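Major pollen allergen Pla l 1 (Plantago lanceolata, PDB 4Z8W) acts as a major plantain pollen allergen of the Ole e 1-like family and probably binds zinc ions. Local coordinates at residues Q39-D44 with E75-K80; Q98-D103 with K118-R123. One frame throughout, in Å; residues are numbered along the deposited sequence.

Overall arrangement
Interaction 1 pairs two central strands of the four-stranded antiparallel sheet, and interaction 2 ties that sheet's edge strand, 100-102, to strand 114-123 of the other sheet. The centres lie about 10 Å apart, and a probable hydrogen bond from Ile76 N to Ser100 O (2.8 Å) links them, because 74-80 and 100-102 are neighbouring strands. Both are partly buried. In interaction 1 the backbone ladder dominates, with an apolar pair on one side and charged and amide groups on the other. Interaction 2 buries less surface and relies on one serine hydroxyl, a bridging water and a leucine; its two segments belong to different sheets and are not paired as strands.

Interaction 1 of 2, residues Q39-D44 with E75-K80; sequences QLDCKD and EIKLVK
Gln39 and Lys77 form an antiparallel hydrogen-bonded pair, as do Asp41 and Glu75, with Leu40 and Ile76 as the non-hydrogen-bonded pair between them. The axes of strands 39-42 and 75-80 approach to 4.8 Å at 141°, a twisted antiparallel pairing. Four backbone bonds close the ladder, among them Lys77 N to Gln39 O (2.9 Å) and Asp41 N to Glu75 O (3.0 Å). On the polar face, Gln39 NE2 donates to the syn lone pair of Asp41 OD1 at 2.8 Å, the acceptor lying close to the amide plane; Ser52 also bonds this oxygen. The other carboxylate oxygen, OD2, has Lys77 CE at 3.3 Å and forms a long salt bridge with Lys77 NZ (3.9 Å). Beyond CG the Lys77 chain is extended until it bends about CD-CE (chi4 40°), which turns NZ beside the Gln39 amide, the side chains running side by side. Water 1 lies within bonding distance of both Asp41 OD2 and Glu75 O. Val79 CG2 packs on Gln39 CB at 3.8 Å; with Lys80, Val79 forms a classic beta bulge opposite the start of strand 37-42. On the other face Leu40 CD1 meets Ile76 CD1 at 4.0 Å, and both residues touch strand 62-68. Cys42 is joined to Cys74 by a disulfide. This is the central strand pairing of one sheet in a two-sheet beta fold, its apolar face turned to the opposing sheet.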
loop_
_atom_site.group_PDB
_atom_site.type_symbol
_atom_site.label_atom_id
_atom_site.label_comp_id
_atom_site.label_asym_id
_atom_site.label_seq_id
_atom_site.Cartn_x
_atom_site.Cartn_y
_atom_site.Cartn_z
ATOM N N GLN A 39 5.357 2.278 3.024
ATOM C CA GLN A 39 5.703 2.314 4.426
ATOM C C GLN A 39 4.495 1.923 5.285
ATOM O O GLN A 39 3.380 2.468 5.088
ATOM C CB GLN A 39 6.148 3.735 4.789
ATOM C CG GLN A 39 6.577 3.914 6.241
ATOM C CD GLN A 39 7.276 5.234 6.434
ATOM O OE1 GLN A 39 8.224 5.547 5.688
ATOM N NE2 GLN A 39 6.784 6.048 7.377
ATOM N N LEU A 40 4.736 0.948 6.153
ATOM C CA LEU A 40 3.832 0.581 7.304
ATOM C C LEU A 40 4.039 1.500 8.521
ATOM O O LEU A 40 5.177 1.687 8.979
ATOM C CB LEU A 40 4.020 -0.904 7.678
ATOM C CG LEU A 40 3.301 -1.269 9.029
ATOM C CD1 LEU A 40 1.776 -1.232 8.871
ATOM C CD2 LEU A 40 3.738 -2.606 9.649
ATOM N N ASP A 41 2.980 2.158 8.993
ATOM C CA ASP A 41 2.999 3.000 10.192
ATOM C C ASP A 41 1.895 2.561 11.116
ATOM O O ASP A 41 0.725 2.432 10.664
ATOM C CB ASP A 41 2.744 4.478 9.837
ATOM C CG ASP A 41 3.859 5.062 8.929
ATOM O OD1 ASP A 41 5.036 4.915 9.272
ATOM O OD2 ASP A 41 3.561 5.582 7.845
ATOM N N CYS A 42 2.237 2.338 12.386
ATOM C CA CYS A 42 1.257 1.917 13.426
ATOM C C CYS A 42 1.380 2.910 14.576
ATOM O O CYS A 42 2.502 3.243 15.021
ATOM C CB CYS A 42 1.559 0.527 14.004
ATOM S SG CYS A 42 1.675 -0.856 12.863
ATOM N N LYS A 43 0.246 3.372 15.065
ATOM C CA LYS A 43 0.214 4.273 16.219
ATOM C C LYS A 43 0.103 3.515 17.518
ATOM O O LYS A 43 0.490 4.042 18.580
ATOM C CB LYS A 43 -0.936 5.234 16.094
ATOM C CG LYS A 43 -0.824 6.037 14.810
ATOM C CD LYS A 43 -1.989 6.992 14.661
ATOM C CE LYS A 43 -1.664 7.892 13.473
ATOM N NZ LYS A 43 -2.829 8.752 13.136
ATOM N N ASP A 44 -0.454 2.294 17.446
ATOM C CA ASP A 44 -0.464 1.410 18.612
ATOM C C ASP A 44 -1.149 2.128 19.741
ATOM O O ASP A 44 -0.712 2.047 20.878
ATOM C CB ASP A 44 0.990 1.054 19.004
ATOM C CG ASP A 44 1.562 -0.074 18.115
ATOM O OD1 ASP A 44 0.761 -0.946 17.670
ATOM O OD2 ASP A 44 2.778 -0.097 17.865
ATOM N N GLU A 75 -1.340 1.061 9.121
ATOM C CA GLU A 75 -1.698 1.194 7.734
ATOM C C GLU A 75 -0.531 1.402 6.828
ATOM O O GLU A 75 0.548 1.883 7.271
ATOM C CB GLU A 75 -2.774 2.284 7.503
ATOM C CG GLU A 75 -2.263 3.676 7.727
ATOM C CD GLU A 75 -3.412 4.674 7.989
ATOM O OE1 GLU A 75 -3.186 5.867 7.778
ATOM O OE2 GLU A 75 -4.503 4.280 8.444
ATOM N N ILE A 76 -0.721 1.002 5.568
ATOM C CA ILE A 76 0.328 1.066 4.550
ATOM C C ILE A 76 0.076 2.261 3.621
ATOM O O ILE A 76 -1.034 2.395 3.026
ATOM C CB ILE A 76 0.511 -0.237 3.758
ATOM C CG1 ILE A 76 0.983 -1.378 4.649
ATOM C CG2 ILE A 76 1.659 -0.077 2.726
ATOM C CD1 ILE A 76 -0.142 -2.004 5.436
ATOM N N LYS A 77 1.100 3.126 3.460
ATOM C CA LYS A 77 1.012 4.239 2.474
ATOM C C LYS A 77 2.058 4.149 1.362
ATOM O O LYS A 77 3.127 3.582 1.567
ATOM C CB LYS A 77 1.047 5.623 3.179
ATOM C CG LYS A 77 2.385 6.001 3.849
ATOM C CD LYS A 77 2.195 7.345 4.613
ATOM C CE LYS A 77 3.431 7.757 5.408
ATOM N NZ LYS A 77 4.675 7.470 4.637
ATOM N N LEU A 78 1.716 4.644 0.166
ATOM C CA LEU A 78 2.713 4.757 -0.916
ATOM C C LEU A 78 3.663 5.896 -0.501
ATOM O O LEU A 78 3.236 6.819 0.162
ATOM C CB LEU A 78 2.062 5.204 -2.212
ATOM C CG LEU A 78 1.072 4.208 -2.828
ATOM C CD1 LEU A 78 0.438 4.798 -4.099
ATOM C CD2 LEU A 78 1.762 2.878 -3.065
ATOM N N VAL A 79 4.945 5.784 -0.808
ATOM C CA VAL A 79 5.829 6.970 -0.526
ATOM C C VAL A 79 6.490 7.389 -1.854
ATOM O O VAL A 79 6.290 8.534 -2.319
ATOM C CB VAL A 79 6.967 6.628 0.467
ATOM C CG1 VAL A 79 7.817 7.880 0.737
ATOM C CG2 VAL A 79 6.428 5.937 1.743
ATOM N N LYS A 80 7.240 6.485 -2.477
ATOM C CA LYS A 80 7.888 6.799 -3.745
ATOM C C LYS A 80 7.612 5.846 -4.908
ATOM O O LYS A 80 7.750 4.602 -4.827
ATOM C CB LYS A 80 9.442 6.788 -3.618
ATOM C CG LYS A 80 10.061 7.714 -2.559
ATOM C CD LYS A 80 9.720 9.208 -2.765
ATOM C CE LYS A 80 10.768 10.085 -2.026
ATOM N NZ LYS A 80 10.295 11.527 -2.060
HETATM O O HOH W 1 1.330 4.580 6.671
#

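Interaction 2 of 2, residues Q98-D103 with K118-R123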
loop_
_atom_site.group_PDB
_atom_site.type_symbol
_atom_site.label_atom_id
_atom_site.label_comp_id
_atom_site.label_asym_id
_atom_site.label_seq_id
_atom_site.Cartn_x
_atom_site.Cartn_y
_atom_site.Cartn_z
ATOM N N GLN A 98 -5.475 7.785 0.337
ATOM C CA GLN A 98 -5.893 6.388 0.625
ATOM C C GLN A 98 -4.730 5.521 1.176
ATOM O O GLN A 98 -3.638 5.511 0.607
ATOM C CB GLN A 98 -6.439 5.744 -0.658
ATOM C CG GLN A 98 -7.012 4.325 -0.548
ATOM C CD GLN A 98 -7.236 3.735 -1.943
ATOM O OE1 GLN A 98 -7.695 4.437 -2.851
ATOM N NE2 GLN A 98 -6.885 2.461 -2.130
ATOM N N THR A 99 -4.960 4.782 2.265
ATOM C CA THR A 99 -3.889 3.908 2.776
ATOM C C THR A 99 -4.560 2.541 2.866
ATOM O O THR A 99 -5.814 2.477 2.911
ATOM C CB THR A 99 -3.361 4.360 4.163
ATOM O OG1 THR A 99 -4.446 4.342 5.058
ATOM C CG2 THR A 99 -2.821 5.775 4.135
ATOM N N SER A 100 -3.751 1.464 2.909
ATOM C CA SER A 100 -4.280 0.129 3.095
ATOM C C SER A 100 -4.192 -0.279 4.557
ATOM O O SER A 100 -3.102 -0.364 5.110
ATOM C CB SER A 100 -3.568 -0.906 2.190
ATOM O OG SER A 100 -3.983 -0.651 0.861
ATOM N N LYS A 101 -5.335 -0.613 5.158
ATOM C CA LYS A 101 -5.310 -0.993 6.546
ATOM C C LYS A 101 -4.856 -2.451 6.656
ATOM O O LYS A 101 -5.086 -3.275 5.772
ATOM C CB LYS A 101 -6.736 -0.859 7.155
ATOM C CG LYS A 101 -7.052 0.566 7.654
ATOM C CD LYS A 101 -6.613 1.622 6.698
ATOM C CE LYS A 101 -7.312 2.965 6.933
ATOM N NZ LYS A 101 -7.517 3.485 5.554
ATOM N N VAL A 102 -4.308 -2.786 7.788
ATOM C CA VAL A 102 -3.934 -4.156 8.032
ATOM C C VAL A 102 -4.302 -4.467 9.466
ATOM O O VAL A 102 -4.265 -3.589 10.343
ATOM C CB VAL A 102 -2.421 -4.418 7.772
ATOM C CG1 VAL A 102 -1.522 -3.553 8.654
ATOM C CG2 VAL A 102 -2.051 -5.888 7.851
ATOM N N ASP A 103 -4.608 -5.743 9.692
ATOM C CA ASP A 103 -4.931 -6.285 11.029
ATOM C C ASP A 103 -3.738 -7.067 11.546
ATOM O O ASP A 103 -3.435 -8.156 11.057
ATOM C CB ASP A 103 -6.173 -7.191 10.933
ATOM C CG ASP A 103 -6.413 -8.032 12.194
ATOM O OD1 ASP A 103 -5.847 -7.716 13.275
ATOM O OD2 ASP A 103 -7.219 -9.009 12.085
ATOM N N LYS A 118 -5.257 -4.604 0.778
ATOM C CA LYS A 118 -5.817 -4.107 -0.444
ATOM C C LYS A 118 -4.705 -3.400 -1.288
ATOM O O LYS A 118 -3.765 -2.828 -0.694
ATOM C CB LYS A 118 -6.965 -3.110 -0.164
ATOM C CG LYS A 118 -8.260 -3.806 0.401
ATOM C CD LYS A 118 -9.377 -2.735 0.603
ATOM C CE LYS A 118 -10.661 -3.289 1.269
ATOM N NZ LYS A 118 -11.888 -2.641 0.701
ATOM N N PRO A 119 -4.825 -3.451 -2.623
ATOM C CA PRO A 119 -3.756 -2.872 -3.529
ATOM C C PRO A 119 -3.781 -1.339 -3.551
ATOM O O PRO A 119 -4.790 -0.724 -3.235
ATOM C CB PRO A 119 -4.097 -3.456 -4.916
ATOM C CG PRO A 119 -5.507 -3.937 -4.818
ATOM C CD PRO A 119 -5.785 -4.308 -3.365
ATOM N N LEU A 120 -2.644 -0.729 -3.825
ATOM C CA LEU A 120 -2.539 0.725 -3.962
ATOM C C LEU A 120 -2.024 1.025 -5.360
ATOM O O LEU A 120 -1.362 0.188 -5.971
ATOM C CB LEU A 120 -1.507 1.284 -2.951
ATOM C CG LEU A 120 -1.927 1.182 -1.473
ATOM C CD1 LEU A 120 -0.684 1.143 -0.570
ATOM C CD2 LEU A 120 -2.896 2.296 -1.146
ATOM N N SER A 121 -2.298 2.212 -5.861
ATOM C CA SER A 121 -1.739 2.616 -7.133
ATOM C C SER A 121 -1.191 4.065 -7.128
ATOM O O SER A 121 -1.763 4.975 -6.547
ATOM C CB SER A 121 -2.824 2.439 -8.264
ATOM O OG SER A 121 -3.960 3.285 -7.967
ATOM N N PHE A 122 -0.089 4.262 -7.810
ATOM C CA PHE A 122 0.240 5.567 -8.337
ATOM C C PHE A 122 -0.533 5.793 -9.670
ATOM O O PHE A 122 -1.011 4.862 -10.299
ATOM C CB PHE A 122 1.748 5.575 -8.655
ATOM C CG PHE A 122 2.634 5.610 -7.438
ATOM C CD1 PHE A 122 2.695 6.764 -6.650
ATOM C CD2 PHE A 122 3.338 4.472 -7.023
ATOM C CE1 PHE A 122 3.472 6.814 -5.479
ATOM C CE2 PHE A 122 4.171 4.528 -5.891
ATOM C CZ PHE A 122 4.265 5.699 -5.141
ATOM N N ARG A 123 -0.584 7.039 -10.126
ATOM C CA ARG A 123 -1.419 7.372 -11.278
ATOM C C ARG A 123 -0.651 8.177 -12.330
ATOM O O ARG A 123 0.132 9.004 -11.983
ATOM C CB ARG A 123 -2.705 8.053 -10.802
ATOM C CG ARG A 123 -3.673 8.376 -11.994
ATOM C CD ARG A 123 -4.972 8.949 -11.427
ATOM N NE ARG A 123 -4.809 10.227 -10.779
ATOM C CZ ARG A 123 -5.813 10.890 -10.206
ATOM N NH1 ARG A 123 -7.034 10.329 -10.112
ATOM N NH2 ARG A 123 -5.596 12.066 -9.695
HETATM O O HOH W 2 -6.309 -3.418 3.376
#
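Ser100 OG sits above the flat carbonyl group of Lys118, 48° out of its plane, and donates to Lys118 O at 2.7 Å with a C=O...donor angle of 126°. Leu120 CD2 stands off one face of the Gln98 carboxamide, 4.1 Å from NE2, while Pro119 O lies near its plane, beyond NE2 at 4.0 Å; the Gln98 and Leu120 side chains run alongside in opposite senses. The serine hydroxyl stands anti to its own carbonyl carbon (chi1 -71°), which carries it across to segment 118-123. The branched end of Leu120 packs against one side of the hydroxyl, with CG 3.6 Å from Ser100 OG, and CD2 comes within 3.7 Å of Gln98 O. Water 2 adds a second polar link, donating to Lys101 O (2.7 Å) and accepting from Lys118 N (3.0 Å). Within segment 98-103, Lys101 NZ turns back to Thr99 OG1. The backbones here are joined through a side chain and a water. Strand 100-102 pairs instead with 74-80, while Leu120 and Phe122 bond through their backbones to strand 8-18. Leu120 also touches Leu78, and Ser100 touches Val117, so the contact joins the edge strand of one sheet to strand 114-123 of the other.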